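Local coordinates for cytoplasmic protein (Cryptococcus neoformans var. grubii serotype A, PDB 7LPO) that probably hydrolyses steryl beta-glucosides as a sterylglucosidase of glycoside hydrolase family 5, at residues Phe214-Lys219 and Asp403-His408; Pro272-Ile277 and Val398-Asp403; Ile709-Val714 and Leu730-Thr735; Ser686-Tyr691 and Glu767-Gly772. One frame throughout, in Å; residues are numbered along the deposited sequence.

How the interactions relate
The four contacts fall into two pairs on opposite sides of the chain's centre. Interactions 1 and 2 share helix 400-419 and the residue Asp403, and their centres lie about 7 Å apart. They touch along the helix backbone and through Phe216, whose CD2 packs 3.5 Å from Phe400 CE1. Interactions 3 and 4 belong to the C-terminal beta domain, with centres about 10 Å apart. There Thr735 N, from 730-735, probably bonds to Gln769 O, from 767-772, at 2.9 Å, since strands 734-738 and 761-770 are sheet neighbours. Between the pairs the centres of interactions 1 and 3 are about 50 Å apart, and their nearest atoms about 31 Å.

Interaction 1: residues Phe214-Lys219 and Asp403-His408; sequences FFFAGK and DFWALH
The Phe404 ring carries Ala217 CB over one face, a CH-pi contact with CB 3.7 Å from the ring centroid. Asp403 CB lies over the opposite face, offset toward the rim. The Phe216 ring has Phe215 CD2 over the centre of one face and His408 CB at its edge, 3.9 Å from Phe216 CE1. Phe216 also turns its edge toward the face of His408, in an offset edge-to-face pair with planes at 80°. Phe215 CE2 sits over one face of the imidazole, toward the rim. Phe215 CG, anti to the backbone N (chi1 -171°), starts the ring on its way to His408. Trp405 runs beside Phe216 and points the same way; its CD1 is 4.1 Å from Phe216 CE1. Together Phe215, Phe216, Trp405 and His408 form a buried aromatic cluster. No direct hydrogen bond joins the segments, but one water donates to Phe216 O and to Phe404 O, with its oxygen 2.7 Å from each. Phe404 O thus serves both this water and His408 N. His408 ND1 is hydrogen-bonded to Gln237 OE1 of helix 232-254. The contact joins helices 206-221 and 400-419, whose local axes cross at 111° and approach to 9.0 Å, with helix 232-254 packing against Phe215 and His408.

Interaction 2: residues Pro272-Ile277 and Val398-Asp403; sequences PGEGLI and VDFVDD
CB and CG of Glu274 lie over one face of the Phe400 ring. CB stands above the ring centre, 4.0 Å from the centroid, in a CH-pi contact. CG follows over the same face, 3.7 Å from Phe400 CE2. CD continues past the rim, 3.8 Å from Phe400 CD2. OE1 ends 3.7 Å from that same CD2, with the carboxylate plane 37° from the ring plane. The chain is extended beyond CG, and OE2 is held by a salt bridge to Arg433. Ile277 comes to the ring from another direction, crossing it at about a right angle. Its CD1 meets the ring edge 3.8 Å from Phe400 CD1, while CG2 touches Phe400 CB. Gly273 O reaches Phe400 CZ at 3.6 Å. Phe400 CG, anti to its backbone N (chi1 169°), leads the ring to Glu274 and Ile277. Asp399, the residue before Phe400, is the N-cap of the helix. Its OD1 accepts weak bonds from Val401 N and Asp402 N. Asp399 N in turn donates to Asp403 OD2 at 2.8 Å, nearly straight at 169°. Segment 272-277, which closes with a type II' turn from Glu274 to Ile277, lies in the loop after strand 263-267. It packs on the start of helix 400-419, and Phe216 of helix 206-221 meets Phe400 edge-to-face.

Interaction 3: residues Ile709-Val714 and Leu730-Thr735; sequences IYLPFV and LSLDVT
Phe713 and Leu730 cross obliquely in the C-terminal beta domain of this family 5 glycoside hydrolase. Leu730 CB sits over the centre of one face of the Phe713 ring, 3.6 Å from the centroid and 12° off the normal, a CH-pi contact. Leu730 CD1 reaches the CD2 side of the same ring. The Leu730 carbonyl and Ser731 N run past the CE1 and CZ end, so backbone as well as side chain lies against the ring. Phe713 CG, anti to its carbonyl carbon (chi1 -71°), starts the ring toward Leu730.

Leu732 approaches differently, crossing both Phe713 and Leu711 at about a right angle. Its two methyls divide the work. CD2 touches Phe713 CD1 at 3.9 Å. CD1 meets Leu711 CB at 3.9 Å and Leu711 CD1 at 4.0 Å. No hydrogen bond links the two segments, and the contact is mainly apolar, with some backbone atoms against the ring.

Segment 709-714 leaves strand 707-710 and enters helix 713-716, with Pro712 at the N-cap. Segment 730-735 leads into strand 734-738, an outermost strand of the four-stranded antiparallel sheet. The contact therefore joins the strand-to-helix connection to the approach of that strand. Ile655 of helix 652-656 also packs on Phe713, while Val768 of strand 761-770 touches Leu711. Phe713 N is hydrogen-bonded to Gln748 OE1. Between the segments, the Leu732 methyl CD2 also lies 3.7 Å from the backbone oxygen Leu711 O.

Interaction 4: residues Ser686-Tyr691 and Glu767-Gly772; sequences STKFKY and EVQRNG
An antiparallel beta ladder joins Phe689 to Val768 and Lys690 to Glu767, in the C-terminal beta domain. Phe689 and Val768 form the hydrogen-bonded pair. Phe689 N donates to Val768 O, and Val768 N returns a bond to Phe689 O, each at 2.8 Å. Glu767 CA adds a CA-H...O contact to Phe689 O. The Phe689 and Val768 side chains lie side by side on the buried face; Val768 CG2 meets the edge of the ring, 4.1 Å from Phe689 CD2. On the other face Lys690 and Glu767 run alongside each other, touching at CG to CG (4.0 Å), with their charged atoms not in contact. Beyond the ladder, Thr687 OG1 accepts from Arg770 N at 2.9 Å. The Thr687 chi1 of 78° puts OG1 between the backbone N and the carbonyl carbon. Ser686 OG accepts from Lys688 N, an ST turn, and is also hydrogen-bonded to Asp683 OD2. A water donates to Ser686 O and, weakly, to Gln769 OE1. Arg770 extends away to the carbonyls of Ala717, Ala718 and Gly773. In the four-stranded sheet, strands 689-696 and 761-770 are the inner pair, flanked by 676-682 and 734-738, and Tyr716 of helix 713-716 packs on Phe689 and Val768.

Interaction 1: residues Phe214-Lys219 and Asp403-His408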
# COMPACT_ATOMS: atom_id res chain seq x y z
N PHE A 214 9.91 3.31 -19.34
CA PHE A 214 11.36 3.25 -19.18
C PHE A 214 11.74 2.21 -18.12
O PHE A 214 12.52 1.29 -18.38
CB PHE A 214 11.91 4.63 -18.78
CG PHE A 214 11.97 5.65 -19.90
CD1 PHE A 214 11.74 5.30 -21.22
CD2 PHE A 214 12.28 6.97 -19.62
CE1 PHE A 214 11.84 6.25 -22.24
CE2 PHE A 214 12.36 7.93 -20.64
CZ PHE A 214 12.14 7.57 -21.94
N PHE A 215 11.17 2.34 -16.92
CA PHE A 215 11.58 1.53 -15.78
C PHE A 215 11.48 0.03 -16.07
O PHE A 215 12.41 -0.73 -15.79
CB PHE A 215 10.73 1.89 -14.56
CG PHE A 215 11.20 1.26 -13.27
CD1 PHE A 215 12.25 1.81 -12.55
CD2 PHE A 215 10.57 0.12 -12.76
CE1 PHE A 215 12.67 1.26 -11.36
CE2 PHE A 215 11.00 -0.44 -11.57
CZ PHE A 215 12.06 0.14 -10.87
N PHE A 216 10.35 -0.41 -16.60
CA PHE A 216 10.07 -1.83 -16.75
C PHE A 216 10.41 -2.38 -18.12
O PHE A 216 10.59 -3.59 -18.25
CB PHE A 216 8.60 -2.14 -16.48
CG PHE A 216 8.23 -2.14 -15.04
CD1 PHE A 216 8.83 -3.03 -14.16
CD2 PHE A 216 7.30 -1.26 -14.55
CE1 PHE A 216 8.50 -3.03 -12.84
CE2 PHE A 216 6.96 -1.26 -13.22
CZ PHE A 216 7.55 -2.15 -12.36
N ALA A 217 10.49 -1.52 -19.15
CA ALA A 217 10.61 -2.04 -20.51
C ALA A 217 11.34 -1.10 -21.46
O ALA A 217 11.13 -1.18 -22.67
CB ALA A 217 9.20 -2.35 -21.07
N GLY A 218 12.19 -0.21 -20.94
CA GLY A 218 12.94 0.68 -21.81
C GLY A 218 13.72 -0.03 -22.90
O GLY A 218 13.84 0.47 -24.02
N LYS A 219 14.24 -1.22 -22.60
CA LYS A 219 15.04 -1.93 -23.60
C LYS A 219 14.20 -2.41 -24.77
O LYS A 219 14.74 -2.64 -25.86
CB LYS A 219 15.76 -3.13 -22.95
CG LYS A 219 16.92 -2.73 -22.05
CD LYS A 219 17.60 -3.96 -21.44
CE LYS A 219 16.86 -4.43 -20.19
NZ LYS A 219 17.70 -5.34 -19.34
N ASP A 403 5.92 -10.49 -18.41
CA ASP A 403 7.09 -10.22 -19.23
C ASP A 403 8.02 -9.16 -18.66
O ASP A 403 9.22 -9.18 -18.97
CB ASP A 403 6.67 -9.78 -20.63
CG ASP A 403 5.82 -10.81 -21.34
OD1 ASP A 403 5.94 -12.01 -20.99
OD2 ASP A 403 5.01 -10.42 -22.22
N PHE A 404 7.51 -8.24 -17.85
CA PHE A 404 8.32 -7.11 -17.41
C PHE A 404 8.34 -6.96 -15.90
O PHE A 404 9.40 -6.79 -15.30
CB PHE A 404 7.82 -5.83 -18.07
CG PHE A 404 7.95 -5.84 -19.57
CD1 PHE A 404 9.20 -5.90 -20.17
CD2 PHE A 404 6.83 -5.78 -20.39
CE1 PHE A 404 9.33 -5.91 -21.54
CE2 PHE A 404 6.97 -5.80 -21.78
CZ PHE A 404 8.22 -5.85 -22.34
N TRP A 405 7.17 -7.03 -15.25
CA TRP A 405 7.16 -6.93 -13.80
C TRP A 405 7.90 -8.11 -13.17
O TRP A 405 8.72 -7.94 -12.27
CB TRP A 405 5.74 -6.86 -13.26
CG TRP A 405 5.76 -6.79 -11.77
CD1 TRP A 405 5.96 -5.67 -11.00
CD2 TRP A 405 5.66 -7.88 -10.87
NE1 TRP A 405 5.95 -6.01 -9.67
CE2 TRP A 405 5.78 -7.36 -9.56
CE3 TRP A 405 5.47 -9.25 -11.03
CZ2 TRP A 405 5.71 -8.16 -8.43
CZ3 TRP A 405 5.39 -10.05 -9.90
CH2 TRP A 405 5.51 -9.50 -8.62
N ALA A 406 7.61 -9.33 -13.64
CA ALA A 406 8.21 -10.51 -13.02
C ALA A 406 9.72 -10.49 -13.15
O ALA A 406 10.44 -10.88 -12.23
CB ALA A 406 7.62 -11.78 -13.63
N LEU A 407 10.22 -10.02 -14.30
CA LEU A 407 11.66 -9.95 -14.50
C LEU A 407 12.31 -8.98 -13.52
O LEU A 407 13.36 -9.28 -12.94
CB LEU A 407 11.96 -9.53 -15.94
CG LEU A 407 13.42 -9.51 -16.39
CD1 LEU A 407 14.14 -10.80 -16.09
CD2 LEU A 407 13.45 -9.21 -17.89
N HIS A 408 11.69 -7.82 -13.30
CA HIS A 408 12.18 -6.92 -12.26
C HIS A 408 12.15 -7.61 -10.89
O HIS A 408 13.06 -7.42 -10.08
CB HIS A 408 11.34 -5.64 -12.21
CG HIS A 408 11.46 -4.89 -10.92
ND1 HIS A 408 12.58 -4.17 -10.58
CD2 HIS A 408 10.62 -4.81 -9.86
CE1 HIS A 408 12.42 -3.66 -9.37
NE2 HIS A 408 11.23 -4.02 -8.92
O HOH W 1 11.45 -5.30 -16.28

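Interaction 2: residues Pro272-Ile277 and Val398-Asp403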
# COMPACT_ATOMS: atom_id res chain seq x y z
N PRO A 272 3.25 -0.73 -8.53
CA PRO A 272 4.05 -0.23 -9.66
C PRO A 272 3.19 0.19 -10.84
O PRO A 272 2.20 -0.46 -11.18
CB PRO A 272 4.93 -1.44 -10.02
CG PRO A 272 4.15 -2.62 -9.53
CD PRO A 272 3.46 -2.16 -8.27
N GLY A 273 3.60 1.28 -11.50
CA GLY A 273 2.91 1.72 -12.69
C GLY A 273 3.25 0.87 -13.90
O GLY A 273 4.35 0.33 -14.02
N GLU A 274 2.29 0.77 -14.81
CA GLU A 274 2.45 -0.00 -16.04
C GLU A 274 2.85 0.87 -17.22
O GLU A 274 3.11 0.35 -18.31
CB GLU A 274 1.15 -0.75 -16.37
CG GLU A 274 0.44 -1.33 -15.15
CD GLU A 274 -0.63 -2.38 -15.50
OE1 GLU A 274 -0.91 -3.25 -14.63
OE2 GLU A 274 -1.18 -2.35 -16.63
N GLY A 275 2.89 2.19 -17.03
CA GLY A 275 3.18 3.09 -18.13
C GLY A 275 2.27 2.85 -19.31
O GLY A 275 1.05 2.68 -19.18
N LEU A 276 2.85 2.83 -20.50
CA LEU A 276 2.11 2.56 -21.72
C LEU A 276 2.16 1.10 -22.12
O LEU A 276 1.61 0.74 -23.17
CB LEU A 276 2.66 3.43 -22.84
CG LEU A 276 2.36 4.92 -22.66
CD1 LEU A 276 3.12 5.75 -23.66
CD2 LEU A 276 0.85 5.16 -22.78
N ILE A 277 2.78 0.24 -21.32
CA ILE A 277 2.99 -1.15 -21.70
C ILE A 277 1.64 -1.85 -21.80
O ILE A 277 0.84 -1.84 -20.85
CB ILE A 277 3.89 -1.86 -20.68
CG1 ILE A 277 5.29 -1.25 -20.65
CG2 ILE A 277 3.97 -3.33 -21.02
CD1 ILE A 277 6.04 -1.58 -19.37
N VAL A 398 2.15 -8.60 -25.64
CA VAL A 398 2.90 -8.59 -24.39
C VAL A 398 1.96 -8.64 -23.19
O VAL A 398 0.80 -8.23 -23.24
CB VAL A 398 3.83 -7.35 -24.28
CG1 VAL A 398 4.89 -7.36 -25.38
CG2 VAL A 398 2.99 -6.07 -24.32
N ASP A 399 2.50 -9.12 -22.08
CA ASP A 399 1.83 -9.18 -20.78
C ASP A 399 2.71 -8.43 -19.79
O ASP A 399 3.81 -8.89 -19.48
CB ASP A 399 1.61 -10.63 -20.35
CG ASP A 399 0.83 -10.74 -19.06
OD1 ASP A 399 0.97 -9.87 -18.18
OD2 ASP A 399 0.06 -11.73 -18.92
N PHE A 400 2.23 -7.30 -19.29
CA PHE A 400 3.05 -6.49 -18.40
C PHE A 400 3.54 -7.30 -17.21
O PHE A 400 4.72 -7.24 -16.84
CB PHE A 400 2.28 -5.26 -17.92
CG PHE A 400 2.96 -4.52 -16.79
CD1 PHE A 400 4.12 -3.83 -17.02
CD2 PHE A 400 2.44 -4.55 -15.51
CE1 PHE A 400 4.75 -3.15 -15.99
CE2 PHE A 400 3.07 -3.89 -14.49
CZ PHE A 400 4.24 -3.19 -14.73
N VAL A 401 2.65 -8.08 -16.59
CA VAL A 401 2.98 -8.75 -15.34
C VAL A 401 3.96 -9.88 -15.58
O VAL A 401 4.92 -10.06 -14.82
CB VAL A 401 1.71 -9.25 -14.63
CG1 VAL A 401 2.08 -10.12 -13.45
CG2 VAL A 401 0.86 -8.09 -14.19
N ASP A 402 3.75 -10.68 -16.64
CA ASP A 402 4.61 -11.84 -16.85
C ASP A 402 5.93 -11.47 -17.52
O ASP A 402 6.95 -12.11 -17.25
CB ASP A 402 3.91 -12.91 -17.71
CG ASP A 402 2.53 -13.26 -17.21
OD1 ASP A 402 2.27 -13.15 -15.99
OD2 ASP A 402 1.70 -13.66 -18.06
N ASP A 403 5.92 -10.49 -18.41
CA ASP A 403 7.09 -10.22 -19.23
C ASP A 403 8.02 -9.16 -18.66
O ASP A 403 9.22 -9.18 -18.97
CB ASP A 403 6.67 -9.78 -20.63
CG ASP A 403 5.82 -10.81 -21.34
OD1 ASP A 403 5.94 -12.01 -20.99
OD2 ASP A 403 5.01 -10.42 -22.22

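Interaction 3: residues Ile709-Val714 and Leu730-Thr735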
# COMPACT_ATOMS: atom_id res chain seq x y z
N ILE A 709 -6.05 -15.61 21.89
CA ILE A 709 -7.00 -14.71 21.26
C ILE A 709 -6.89 -13.35 21.93
O ILE A 709 -6.81 -13.27 23.16
CB ILE A 709 -8.44 -15.26 21.36
CG1 ILE A 709 -8.63 -16.41 20.37
CG2 ILE A 709 -9.45 -14.16 21.13
CD1 ILE A 709 -9.78 -17.36 20.73
N TYR A 710 -6.87 -12.30 21.13
CA TYR A 710 -6.90 -10.93 21.63
C TYR A 710 -8.35 -10.50 21.84
O TYR A 710 -9.17 -10.61 20.93
CB TYR A 710 -6.21 -9.98 20.65
CG TYR A 710 -6.43 -8.51 20.92
CD1 TYR A 710 -5.77 -7.87 21.96
CD2 TYR A 710 -7.27 -7.76 20.11
CE1 TYR A 710 -5.97 -6.52 22.20
CE2 TYR A 710 -7.47 -6.42 20.35
CZ TYR A 710 -6.82 -5.80 21.39
OH TYR A 710 -7.01 -4.46 21.62
N LEU A 711 -8.66 -10.02 23.05
CA LEU A 711 -10.00 -9.49 23.34
C LEU A 711 -9.88 -8.03 23.76
O LEU A 711 -9.40 -7.74 24.87
CB LEU A 711 -10.67 -10.31 24.44
CG LEU A 711 -10.94 -11.79 24.14
CD1 LEU A 711 -11.44 -12.47 25.41
CD2 LEU A 711 -11.93 -11.97 23.01
N PRO A 712 -10.32 -7.08 22.93
CA PRO A 712 -10.02 -5.67 23.22
C PRO A 712 -10.87 -5.10 24.35
O PRO A 712 -12.09 -5.28 24.39
CB PRO A 712 -10.30 -4.97 21.88
CG PRO A 712 -11.32 -5.85 21.20
CD PRO A 712 -11.02 -7.27 21.65
N PHE A 713 -10.20 -4.37 25.25
CA PHE A 713 -10.90 -3.54 26.21
C PHE A 713 -11.91 -2.63 25.53
O PHE A 713 -12.94 -2.28 26.12
CB PHE A 713 -9.91 -2.66 26.99
CG PHE A 713 -9.04 -3.40 27.96
CD1 PHE A 713 -9.54 -4.46 28.70
CD2 PHE A 713 -7.73 -3.02 28.14
CE1 PHE A 713 -8.73 -5.13 29.60
CE2 PHE A 713 -6.92 -3.68 29.03
CZ PHE A 713 -7.42 -4.74 29.76
N VAL A 714 -11.60 -2.19 24.31
CA VAL A 714 -12.47 -1.29 23.56
C VAL A 714 -13.89 -1.84 23.49
O VAL A 714 -14.86 -1.07 23.52
CB VAL A 714 -11.89 -1.06 22.15
CG1 VAL A 714 -12.97 -0.66 21.18
CG2 VAL A 714 -10.78 -0.04 22.19
N LEU A 730 -8.18 -1.42 33.93
CA LEU A 730 -9.04 -1.98 32.91
C LEU A 730 -9.10 -3.49 33.06
O LEU A 730 -8.09 -4.15 33.35
CB LEU A 730 -8.53 -1.60 31.52
CG LEU A 730 -8.66 -0.12 31.19
CD1 LEU A 730 -7.97 0.23 29.88
CD2 LEU A 730 -10.13 0.26 31.13
N SER A 731 -10.29 -4.06 32.88
CA SER A 731 -10.49 -5.48 33.12
C SER A 731 -11.65 -5.97 32.26
O SER A 731 -12.67 -5.28 32.11
CB SER A 731 -10.75 -5.75 34.61
OG SER A 731 -11.35 -7.01 34.82
N LEU A 732 -11.47 -7.16 31.69
CA LEU A 732 -12.50 -7.76 30.86
C LEU A 732 -13.66 -8.26 31.71
O LEU A 732 -13.46 -8.82 32.79
CB LEU A 732 -11.94 -8.92 30.04
CG LEU A 732 -10.95 -8.59 28.92
CD1 LEU A 732 -10.45 -9.90 28.29
CD2 LEU A 732 -11.56 -7.72 27.88
N ASP A 733 -14.87 -8.05 31.22
CA ASP A 733 -16.10 -8.54 31.85
C ASP A 733 -16.88 -9.26 30.75
O ASP A 733 -17.76 -8.67 30.11
CB ASP A 733 -16.91 -7.38 32.47
CG ASP A 733 -18.09 -7.88 33.31
OD1 ASP A 733 -18.14 -9.09 33.60
OD2 ASP A 733 -18.96 -7.07 33.69
N VAL A 734 -16.55 -10.53 30.53
CA VAL A 734 -17.09 -11.28 29.40
C VAL A 734 -17.62 -12.64 29.85
O VAL A 734 -17.24 -13.17 30.90
CB VAL A 734 -16.03 -11.51 28.29
CG1 VAL A 734 -15.56 -10.21 27.67
CG2 VAL A 734 -14.84 -12.30 28.85
N THR A 735 -18.49 -13.20 29.02
CA THR A 735 -18.95 -14.58 29.12
C THR A 735 -18.36 -15.37 27.96
O THR A 735 -18.42 -14.91 26.81
CB THR A 735 -20.47 -14.66 29.11
OG1 THR A 735 -20.99 -14.18 30.36
CG2 THR A 735 -20.94 -16.10 28.88

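Interaction 4: residues Ser686-Tyr691 and Glu767-Gly772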
# COMPACT_ATOMS: atom_id res chain seq x y z
N SER A 686 -23.67 -6.16 19.33
CA SER A 686 -23.86 -7.13 20.41
C SER A 686 -22.57 -7.47 21.14
O SER A 686 -22.63 -7.98 22.27
CB SER A 686 -24.47 -8.42 19.86
OG SER A 686 -23.54 -9.08 19.00
N THR A 687 -21.42 -7.19 20.54
CA THR A 687 -20.09 -7.60 20.99
C THR A 687 -19.84 -9.08 20.77
O THR A 687 -18.76 -9.57 21.12
CB THR A 687 -19.81 -7.28 22.47
OG1 THR A 687 -20.46 -8.24 23.31
CG2 THR A 687 -20.30 -5.88 22.81
N LYS A 688 -20.78 -9.81 20.17
CA LYS A 688 -20.65 -11.25 20.02
C LYS A 688 -19.50 -11.59 19.08
O LYS A 688 -19.39 -11.04 17.99
CB LYS A 688 -21.95 -11.84 19.51
CG LYS A 688 -23.04 -11.89 20.58
CD LYS A 688 -24.40 -12.17 20.00
CE LYS A 688 -25.28 -12.90 21.00
NZ LYS A 688 -26.61 -13.24 20.40
N PHE A 689 -18.66 -12.51 19.53
CA PHE A 689 -17.49 -12.99 18.81
C PHE A 689 -17.57 -14.50 18.75
O PHE A 689 -17.82 -15.14 19.78
CB PHE A 689 -16.21 -12.54 19.50
CG PHE A 689 -14.96 -13.14 18.93
CD1 PHE A 689 -14.52 -12.80 17.67
CD2 PHE A 689 -14.20 -14.00 19.69
CE1 PHE A 689 -13.36 -13.33 17.17
CE2 PHE A 689 -13.04 -14.54 19.18
CZ PHE A 689 -12.62 -14.20 17.93
N LYS A 690 -17.36 -15.07 17.57
CA LYS A 690 -17.38 -16.51 17.39
C LYS A 690 -16.20 -16.92 16.51
O LYS A 690 -16.04 -16.39 15.41
CB LYS A 690 -18.70 -16.97 16.77
CG LYS A 690 -18.73 -18.46 16.46
CD LYS A 690 -20.16 -18.96 16.31
CE LYS A 690 -20.20 -20.49 16.25
NZ LYS A 690 -21.10 -20.99 15.17
N TYR A 691 -15.39 -17.84 17.01
CA TYR A 691 -14.21 -18.33 16.31
C TYR A 691 -14.32 -19.85 16.19
O TYR A 691 -14.47 -20.54 17.20
CB TYR A 691 -12.95 -17.93 17.06
CG TYR A 691 -11.67 -18.42 16.43
CD1 TYR A 691 -11.51 -18.42 15.04
CD2 TYR A 691 -10.63 -18.88 17.20
CE1 TYR A 691 -10.36 -18.86 14.46
CE2 TYR A 691 -9.45 -19.31 16.62
CZ TYR A 691 -9.32 -19.29 15.26
OH TYR A 691 -8.14 -19.72 14.69
N GLU A 767 -17.10 -18.82 21.75
CA GLU A 767 -17.94 -17.64 21.62
C GLU A 767 -17.73 -16.74 22.82
O GLU A 767 -17.62 -17.21 23.96
CB GLU A 767 -19.41 -18.03 21.49
CG GLU A 767 -19.67 -19.01 20.36
CD GLU A 767 -20.98 -19.74 20.51
OE1 GLU A 767 -22.03 -19.13 20.20
OE2 GLU A 767 -20.97 -20.93 20.93
N VAL A 768 -17.68 -15.43 22.56
CA VAL A 768 -17.37 -14.43 23.57
C VAL A 768 -18.35 -13.27 23.41
O VAL A 768 -18.71 -12.90 22.28
CB VAL A 768 -15.92 -13.93 23.44
CG1 VAL A 768 -15.63 -12.83 24.47
CG2 VAL A 768 -14.94 -15.08 23.58
N GLN A 769 -18.78 -12.70 24.53
CA GLN A 769 -19.50 -11.44 24.49
C GLN A 769 -19.32 -10.73 25.82
O GLN A 769 -19.08 -11.36 26.85
CB GLN A 769 -20.99 -11.62 24.19
CG GLN A 769 -21.77 -12.41 25.23
CD GLN A 769 -23.18 -12.72 24.76
OE1 GLN A 769 -23.93 -11.82 24.35
NE2 GLN A 769 -23.55 -13.99 24.80
N ARG A 770 -19.46 -9.41 25.78
CA ARG A 770 -19.43 -8.63 27.01
C ARG A 770 -20.70 -8.88 27.82
O ARG A 770 -21.81 -8.85 27.28
CB ARG A 770 -19.29 -7.15 26.71
CG ARG A 770 -19.12 -6.30 27.97
CD ARG A 770 -18.96 -4.83 27.63
NE ARG A 770 -18.86 -4.01 28.84
CZ ARG A 770 -19.90 -3.47 29.46
NH1 ARG A 770 -21.14 -3.64 29.00
NH2 ARG A 770 -19.72 -2.75 30.55
N ASN A 771 -20.54 -9.14 29.11
CA ASN A 771 -21.68 -9.30 30.00
C ASN A 771 -22.48 -8.01 30.04
O ASN A 771 -21.95 -6.95 30.40
CB ASN A 771 -21.21 -9.68 31.39
CG ASN A 771 -20.66 -11.08 31.44
OD1 ASN A 771 -21.22 -11.99 30.82
ND2 ASN A 771 -19.56 -11.26 32.16
N GLY A 772 -23.76 -8.09 29.69
CA GLY A 772 -24.62 -6.93 29.68
C GLY A 772 -24.58 -6.13 28.40
O GLY A 772 -25.05 -4.99 28.40
O HOH W 2 -24.99 -8.71 23.75